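Local coordinates for protein CRISPR-associated endonuclease Cas9 (Campylobacter jejuni subsp. jejuni serotype O:2, PDB 5X2H) that cleaves DNA matched by its guide RNA, in its natural form with RuvC and HNH nuclease domains, in bacterial CRISPR immunity, at residues V127-D139 with I201-F214. Residues are numbered along the deposited sequence; the frame is centred on the assembly and turned at random.
Sequences VILHIAKRRGYDD and IAQSFLKDELKLIF. With nucleotides of chain B.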
loop_
_atom_site.group_PDB
_atom_site.type_symbol
_atom_site.label_atom_id
_atom_site.label_comp_id
_atom_site.label_asym_id
_atom_site.label_seq_id
_atom_site.Cartn_x
_atom_site.Cartn_y
_atom_site.Cartn_z
ATOM N N VAL A 127 -18.256 -28.202 20.083
ATOM C CA VAL A 127 -17.104 -28.807 19.421
ATOM C C VAL A 127 -16.966 -28.271 18.003
ATOM O O VAL A 127 -15.879 -27.860 17.580
ATOM C CB VAL A 127 -17.220 -30.342 19.433
ATOM C CG1 VAL A 127 -16.259 -30.956 18.425
ATOM C CG2 VAL A 127 -16.946 -30.886 20.827
ATOM N N ILE A 128 -18.068 -28.271 17.247
ATOM C CA ILE A 128 -18.038 -27.779 15.872
ATOM C C ILE A 128 -17.581 -26.327 15.835
ATOM O O ILE A 128 -16.731 -25.948 15.018
ATOM C CB ILE A 128 -19.420 -27.951 15.216
ATOM C CG1 ILE A 128 -19.757 -29.436 15.053
ATOM C CG2 ILE A 128 -19.471 -27.229 13.876
ATOM C CD1 ILE A 128 -21.160 -29.686 14.556
ATOM N N LEU A 129 -18.126 -25.494 16.725
ATOM C CA LEU A 129 -17.787 -24.078 16.707
ATOM C C LEU A 129 -16.346 -23.838 17.141
ATOM O O LEU A 129 -15.704 -22.903 16.651
ATOM C CB LEU A 129 -18.758 -23.299 17.593
ATOM C CG LEU A 129 -20.208 -23.344 17.103
ATOM C CD1 LEU A 129 -21.174 -22.765 18.130
ATOM C CD2 LEU A 129 -20.337 -22.617 15.771
ATOM N N HIS A 130 -15.818 -24.673 18.040
ATOM C CA HIS A 130 -14.448 -24.477 18.503
ATOM C C HIS A 130 -13.441 -24.805 17.409
ATOM O O HIS A 130 -12.468 -24.068 17.213
ATOM C CB HIS A 130 -14.184 -25.324 19.746
ATOM C CG HIS A 130 -12.845 -25.077 20.367
ATOM N ND1 HIS A 130 -11.863 -26.044 20.430
ATOM C CD2 HIS A 130 -12.323 -23.972 20.950
ATOM C CE1 HIS A 130 -10.795 -25.544 21.027
ATOM N NE2 HIS A 130 -11.048 -24.289 21.351
ATOM N N ILE A 131 -13.651 -25.910 16.690
ATOM C CA ILE A 131 -12.752 -26.270 15.599
ATOM C C ILE A 131 -12.832 -25.240 14.479
ATOM O O ILE A 131 -11.819 -24.886 13.862
ATOM C CB ILE A 131 -13.076 -27.688 15.089
ATOM C CG1 ILE A 131 -12.730 -28.735 16.152
ATOM C CG2 ILE A 131 -12.349 -27.976 13.779
ATOM C CD1 ILE A 131 -13.031 -30.161 15.724
ATOM N N ALA A 132 -14.031 -24.721 14.217
ATOM C CA ALA A 132 -14.226 -23.828 13.082
ATOM C C ALA A 132 -13.670 -22.432 13.326
ATOM O O ALA A 132 -13.261 -21.763 12.372
ATOM C CB ALA A 132 -15.710 -23.741 12.740
ATOM N N LYS A 133 -13.648 -21.971 14.580
ATOM C CA LYS A 133 -13.171 -20.617 14.852
ATOM C C LYS A 133 -11.685 -20.480 14.544
ATOM O O LYS A 133 -11.251 -19.461 13.998
ATOM C CB LYS A 133 -13.455 -20.232 16.304
ATOM C CG LYS A 133 -12.963 -18.836 16.652
ATOM C CD LYS A 133 -13.592 -18.298 17.921
ATOM C CE LYS A 133 -13.232 -16.827 18.099
ATOM N NZ LYS A 133 -13.650 -16.294 19.422
ATOM N N ARG A 134 -10.890 -21.494 14.888
ATOM C CA ARG A 134 -9.453 -21.514 14.604
ATOM C C ARG A 134 -9.162 -22.811 13.855
ATOM O O ARG A 134 -8.744 -23.809 14.446
ATOM C CB ARG A 134 -8.632 -21.380 15.890
ATOM C CG ARG A 134 -8.629 -19.960 16.448
ATOM C CD ARG A 134 -7.964 -19.877 17.816
ATOM N NE ARG A 134 -8.728 -20.589 18.834
ATOM C CZ ARG A 134 -9.797 -20.090 19.449
ATOM N NH1 ARG A 134 -10.232 -18.874 19.146
ATOM N NH2 ARG A 134 -10.431 -20.811 20.366
ATOM N N ARG A 135 -9.383 -22.783 12.541
ATOM C CA ARG A 135 -9.302 -23.979 11.713
ATOM C C ARG A 135 -7.883 -24.306 11.266
ATOM O O ARG A 135 -7.697 -25.282 10.532
ATOM C CB ARG A 135 -10.215 -23.831 10.488
ATOM C CG ARG A 135 -9.954 -22.589 9.651
ATOM C CD ARG A 135 -10.950 -22.470 8.500
ATOM N NE ARG A 135 -10.683 -21.307 7.659
ATOM C CZ ARG A 135 -11.406 -20.963 6.597
ATOM N NH1 ARG A 135 -12.457 -21.694 6.239
ATOM N NH2 ARG A 135 -11.081 -19.886 5.893
ATOM N N GLY A 136 -6.886 -23.534 11.683
ATOM C CA GLY A 136 -5.504 -23.850 11.395
ATOM C C GLY A 136 -5.054 -23.367 10.029
ATOM O O GLY A 136 -5.833 -22.885 9.205
ATOM N N TYR A 137 -3.754 -23.515 9.788
ATOM C CA TYR A 137 -3.143 -23.012 8.566
ATOM C C TYR A 137 -3.323 -23.991 7.412
ATOM O O TYR A 137 -3.122 -25.199 7.563
ATOM C CB TYR A 137 -1.657 -22.740 8.789
ATOM C CG TYR A 137 -0.928 -22.390 7.517
ATOM C CD1 TYR A 137 -1.118 -21.161 6.903
ATOM C CD2 TYR A 137 -0.058 -23.296 6.922
ATOM C CE1 TYR A 137 -0.458 -20.840 5.734
ATOM C CE2 TYR A 137 0.605 -22.982 5.754
ATOM C CZ TYR A 137 0.402 -21.756 5.165
ATOM O OH TYR A 137 1.064 -21.448 4.001
ATOM N N ASP A 138 -3.683 -23.455 6.245
ATOM C CA ASP A 138 -3.932 -24.259 5.047
ATOM C C ASP A 138 -2.613 -24.448 4.307
ATOM O O ASP A 138 -2.222 -23.635 3.469
ATOM C CB ASP A 138 -4.980 -23.589 4.168
ATOM C CG ASP A 138 -5.372 -24.437 2.970
ATOM O OD1 ASP A 138 -5.062 -25.648 2.960
ATOM O OD2 ASP A 138 -5.993 -23.886 2.036
ATOM N N ASP A 139 -1.921 -25.547 4.613
ATOM C CA ASP A 139 -0.610 -25.833 4.027
ATOM C C ASP A 139 -0.806 -26.313 2.592
ATOM O O ASP A 139 -0.862 -27.510 2.298
ATOM C CB ASP A 139 0.138 -26.858 4.867
ATOM C CG ASP A 139 1.595 -26.983 4.472
ATOM O OD1 ASP A 139 2.093 -26.101 3.741
ATOM O OD2 ASP A 139 2.243 -27.967 4.891
ATOM N N ILE A 201 -0.882 -25.978 13.753
ATOM C CA ILE A 201 -1.184 -27.279 13.166
ATOM C C ILE A 201 -1.886 -27.062 11.833
ATOM O O ILE A 201 -2.776 -26.211 11.723
ATOM C CB ILE A 201 -2.052 -28.139 14.109
ATOM C CG1 ILE A 201 -1.303 -28.409 15.416
ATOM C CG2 ILE A 201 -2.452 -29.447 13.438
ATOM C CD1 ILE A 201 -2.080 -29.247 16.402
ATOM N N ALA A 202 -1.485 -27.835 10.823
ATOM C CA ALA A 202 -2.042 -27.680 9.484
ATOM C C ALA A 202 -3.550 -27.900 9.486
ATOM O O ALA A 202 -4.068 -28.792 10.165
ATOM C CB ALA A 202 -1.373 -28.654 8.513
ATOM N N GLN A 203 -4.251 -27.081 8.700
ATOM C CA GLN A 203 -5.710 -27.096 8.692
ATOM C C GLN A 203 -6.274 -28.456 8.285
ATOM O O GLN A 203 -7.341 -28.851 8.769
ATOM C CB GLN A 203 -6.221 -25.992 7.761
ATOM C CG GLN A 203 -7.710 -26.035 7.469
ATOM C CD GLN A 203 -8.185 -24.806 6.724
ATOM O OE1 GLN A 203 -8.956 -24.905 5.771
ATOM N NE2 GLN A 203 -7.728 -23.635 7.157
ATOM N N SER A 204 -5.572 -29.191 7.416
ATOM C CA SER A 204 -6.085 -30.476 6.951
ATOM C C SER A 204 -6.252 -31.470 8.095
ATOM O O SER A 204 -7.131 -32.338 8.036
ATOM C CB SER A 204 -5.164 -31.058 5.881
ATOM O OG SER A 204 -3.895 -31.384 6.419
ATOM N N PHE A 205 -5.425 -31.365 9.139
ATOM C CA PHE A 205 -5.572 -32.267 10.277
ATOM C C PHE A 205 -6.821 -31.947 11.087
ATOM O O PHE A 205 -7.460 -32.859 11.622
ATOM C CB PHE A 205 -4.330 -32.211 11.167
ATOM C CG PHE A 205 -3.115 -32.845 10.550
ATOM C CD1 PHE A 205 -3.095 -34.200 10.267
ATOM C CD2 PHE A 205 -1.991 -32.087 10.259
ATOM C CE1 PHE A 205 -1.981 -34.791 9.700
ATOM C CE2 PHE A 205 -0.873 -32.671 9.692
ATOM C CZ PHE A 205 -0.868 -34.026 9.412
ATOM N N LEU A 206 -7.188 -30.668 11.184
ATOM C CA LEU A 206 -8.411 -30.313 11.894
ATOM C C LEU A 206 -9.649 -30.679 11.087
ATOM O O LEU A 206 -10.701 -30.973 11.666
ATOM C CB LEU A 206 -8.399 -28.823 12.238
ATOM C CG LEU A 206 -7.409 -28.442 13.344
ATOM C CD1 LEU A 206 -6.743 -27.126 13.044
ATOM C CD2 LEU A 206 -8.106 -28.388 14.695
ATOM N N LYS A 207 -9.547 -30.670 9.756
ATOM C CA LYS A 207 -10.634 -31.205 8.947
ATOM C C LYS A 207 -10.758 -32.711 9.128
ATOM O O LYS A 207 -11.873 -33.245 9.127
ATOM C CB LYS A 207 -10.423 -30.851 7.474
ATOM C CG LYS A 207 -11.628 -31.134 6.591
ATOM C CD LYS A 207 -11.415 -30.616 5.177
ATOM C CE LYS A 207 -12.682 -30.746 4.346
ATOM N NZ LYS A 207 -12.518 -30.132 2.998
ATOM N N ASP A 208 -9.630 -33.408 9.301
ATOM C CA ASP A 208 -9.678 -34.842 9.567
ATOM C C ASP A 208 -10.353 -35.133 10.900
ATOM O O ASP A 208 -11.071 -36.130 11.033
ATOM C CB ASP A 208 -8.268 -35.434 9.550
ATOM C CG ASP A 208 -7.604 -35.327 8.192
ATOM O OD1 ASP A 208 -8.326 -35.289 7.174
ATOM O OD2 ASP A 208 -6.357 -35.279 8.144
ATOM N N GLU A 209 -10.138 -34.274 11.898
ATOM C CA GLU A 209 -10.730 -34.516 13.210
ATOM C C GLU A 209 -12.247 -34.388 13.159
ATOM O O GLU A 209 -12.970 -35.262 13.650
ATOM C CB GLU A 209 -10.141 -33.558 14.243
ATOM C CG GLU A 209 -10.745 -33.727 15.629
ATOM C CD GLU A 209 -10.188 -32.747 16.643
ATOM O OE1 GLU A 209 -10.737 -32.677 17.764
ATOM O OE2 GLU A 209 -9.206 -32.043 16.319
ATOM N N LEU A 210 -12.746 -33.303 12.560
ATOM C CA LEU A 210 -14.191 -33.112 12.473
ATOM C C LEU A 210 -14.857 -34.205 11.641
ATOM O O LEU A 210 -15.993 -34.594 11.934
ATOM C CB LEU A 210 -14.500 -31.729 11.901
ATOM C CG LEU A 210 -15.948 -31.257 12.033
ATOM C CD1 LEU A 210 -16.451 -31.464 13.452
ATOM C CD2 LEU A 210 -16.066 -29.790 11.631
ATOM N N LYS A 211 -14.174 -34.713 10.611
ATOM C CA LYS A 211 -14.705 -35.866 9.887
ATOM C C LYS A 211 -14.728 -37.105 10.773
ATOM O O LYS A 211 -15.690 -37.880 10.742
ATOM C CB LYS A 211 -13.880 -36.134 8.627
ATOM C CG LYS A 211 -14.028 -35.084 7.540
ATOM C CD LYS A 211 -13.225 -35.460 6.300
ATOM C CE LYS A 211 -13.404 -34.435 5.192
ATOM N NZ LYS A 211 -12.563 -34.753 4.008
ATOM N N LEU A 212 -13.676 -37.304 11.571
ATOM C CA LEU A 212 -13.622 -38.458 12.460
ATOM C C LEU A 212 -14.667 -38.355 13.562
ATOM O O LEU A 212 -15.288 -39.359 13.933
ATOM C CB LEU A 212 -12.222 -38.591 13.059
ATOM C CG LEU A 212 -12.023 -39.695 14.100
ATOM C CD1 LEU A 212 -12.196 -41.071 13.469
ATOM C CD2 LEU A 212 -10.661 -39.568 14.763
ATOM N N ILE A 213 -14.875 -37.150 14.097
ATOM C CA ILE A 213 -15.850 -36.971 15.170
ATOM C C ILE A 213 -17.256 -37.281 14.674
ATOM O O ILE A 213 -18.046 -37.929 15.371
ATOM C CB ILE A 213 -15.750 -35.549 15.750
ATOM C CG1 ILE A 213 -14.439 -35.381 16.523
ATOM C CG2 ILE A 213 -16.944 -35.250 16.641
ATOM C CD1 ILE A 213 -14.215 -33.978 17.057
ATOM N N PHE A 214 -17.592 -36.827 13.462
ATOM C CA PHE A 214 -18.890 -37.157 12.881
ATOM C C PHE A 214 -19.058 -38.665 12.746
ATOM O O PHE A 214 -20.092 -39.224 13.132
ATOM C CB PHE A 214 -19.051 -36.475 11.521
ATOM C CG PHE A 214 -19.786 -35.164 11.580
ATOM C CD1 PHE A 214 -21.165 -35.135 11.690
ATOM C CD2 PHE A 214 -19.100 -33.962 11.517
ATOM C CE1 PHE A 214 -21.849 -33.936 11.745
ATOM C CE2 PHE A 214 -19.779 -32.757 11.569
ATOM C CZ PHE A 214 -21.156 -32.746 11.684
ATOM P P G B 18 -8.646 -17.998 8.387
ATOM O OP1 G B 18 -9.633 -19.000 8.864
ATOM O OP2 G B 18 -8.906 -16.551 8.603
ATOM O "O5'" G B 18 -7.234 -18.350 9.026
ATOM C "C5'" G B 18 -6.664 -19.634 8.828
ATOM C "C4'" G B 18 -5.244 -19.695 9.322
ATOM O "O4'" G B 18 -4.427 -18.720 8.622
ATOM C "C3'" G B 18 -5.030 -19.355 10.786
ATOM O "O3'" G B 18 -5.369 -20.419 11.657
ATOM C "C2'" G B 18 -3.555 -18.985 10.812
ATOM O "O2'" G B 18 -2.748 -20.151 10.752
ATOM C "C1'" G B 18 -3.417 -18.240 9.486
ATOM N N9 G B 18 -3.590 -16.791 9.679
ATOM C C8 G B 18 -4.696 -16.023 9.410
ATOM N N7 G B 18 -4.521 -14.766 9.718
ATOM C C5 G B 18 -3.230 -14.707 10.231
ATOM C C6 G B 18 -2.483 -13.608 10.728
ATOM O O6 G B 18 -2.841 -12.429 10.817
ATOM N N1 G B 18 -1.210 -13.992 11.142
ATOM C C2 G B 18 -0.720 -15.277 11.084
ATOM N N2 G B 18 0.532 -15.469 11.528
ATOM N N3 G B 18 -1.409 -16.310 10.625
ATOM C C4 G B 18 -2.645 -15.952 10.218
ATOM P P G B 19 -5.994 -20.114 13.107
ATOM O OP1 G B 19 -6.246 -21.430 13.748
ATOM O OP2 G B 19 -7.113 -19.152 12.971
ATOM O "O5'" G B 19 -4.799 -19.407 13.890
ATOM C "C5'" G B 19 -3.605 -20.126 14.154
ATOM C "C4'" G B 19 -2.518 -19.268 14.754
ATOM O "O4'" G B 19 -2.124 -18.201 13.850
ATOM C "C3'" G B 19 -2.831 -18.525 16.036
ATOM O "O3'" G B 19 -2.909 -19.355 17.181
ATOM C "C2'" G B 19 -1.692 -17.517 16.085
ATOM O "O2'" G B 19 -0.484 -18.160 16.458
ATOM C "C1'" G B 19 -1.585 -17.129 14.608
ATOM N N9 G B 19 -2.332 -15.886 14.338
ATOM C C8 G B 19 -3.634 -15.740 13.929
ATOM N N7 G B 19 -3.997 -14.491 13.816
ATOM C C5 G B 19 -2.870 -13.769 14.183
ATOM C C6 G B 19 -2.655 -12.367 14.262
ATOM O O6 G B 19 -3.445 -11.453 14.007
ATOM N N1 G B 19 -1.366 -12.060 14.684
ATOM C C2 G B 19 -0.400 -12.981 15.000
ATOM N N2 G B 19 0.786 -12.484 15.392
ATOM N N3 G B 19 -0.590 -14.293 14.931
ATOM C C4 G B 19 -1.837 -14.613 14.517
ATOM P P A B 45 -14.543 -20.913 21.515
ATOM O OP1 A B 45 -15.148 -21.807 20.496
ATOM O OP2 A B 45 -13.182 -20.364 21.299
ATOM O "O5'" A B 45 -15.549 -19.706 21.768
ATOM C "C5'" A B 45 -16.933 -19.958 21.955
ATOM C "C4'" A B 45 -17.656 -18.757 22.508
ATOM O "O4'" A B 45 -17.150 -18.429 23.830
ATOM C "C3'" A B 45 -17.505 -17.461 21.730
ATOM O "O3'" A B 45 -18.332 -17.404 20.580
ATOM C "C2'" A B 45 -17.841 -16.413 22.784
ATOM O "O2'" A B 45 -19.242 -16.338 22.994
ATOM C "C1'" A B 45 -17.204 -17.032 24.029
ATOM N N9 A B 45 -15.835 -16.532 24.241
ATOM C C8 A B 45 -14.655 -17.074 23.796
ATOM N N7 A B 45 -13.596 -16.385 24.143
ATOM C C5 A B 45 -14.117 -15.316 24.857
ATOM C C6 A B 45 -13.509 -14.220 25.490
ATOM N N6 A B 45 -12.187 -14.019 25.508
ATOM N N1 A B 45 -14.317 -13.334 26.115
ATOM C C2 A B 45 -15.641 -13.541 26.097
ATOM N N3 A B 45 -16.330 -14.532 25.532
ATOM C C4 A B 45 -15.495 -15.392 24.922
HETATM O O HOH W 1 -3.484 -28.074 5.683
#
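Ile-131 is the knob of an antiparallel helix pair in the alpha-helical, RNA-binding part of Cas9, sitting in a hole made by Leu-206, Glu-209, Leu-210 and Ile-213. The axes of helices 127-133 and 203-214 approach to 10.6 Å, at 169° between their N-to-C directions. With CG1 anti to its carbonyl carbon, Ile-131 sends CD1 across Glu-209, 4.0 Å from CD, while CG2 faces Leu-206. The Glu-209 carboxylate itself is engaged by Arg-111 in a salt bridge. Farther along, the apolar seam continues: Val-127 CG1 and Ile-213 CD1 meet tip to tip at 3.9 Å, and Ile-128 crosses both Leu-210 and Phe-214 at about a right angle.

After helix 127-133 the chain turns off as a loop, and polar backbone contacts take over. Tyr-137 and Ala-202 form a single beta bridge, in which Gln-203 N donates to Tyr-137 O, at a modelled length of 2.5 Å that is doubtfully short, and Tyr-137 N makes a weak bond to Ile-201 O. Gly-136, at positive phi, packs its CA against Ile-201 O, and Leu-206 CD1 lies 3.3 Å from Arg-135 O. One water accepts from both Asp-139 N and Ser-204 N, tying the loop to the start of helix 203-214.

The same loop holds guide RNA. Gly-136 N bonds OP1 of G19 of chain B, Arg-135 NE bonds OP1 of G18 of chain B and Arg-134 NH2 bonds OP2 of A45 of chain B. Arg-135 runs alongside Gln-203, guanidinium and amide planes 30° apart, and its NH1 donates to Tyr-238 O and Ala-236 O. Extended beyond CG, Gln-203 donates a hydrogen bond from NE2 to Gly-136 O at 2.9 Å; the acceptor lies in the amide plane, but NE2 stands 38° above the carbonyl plane.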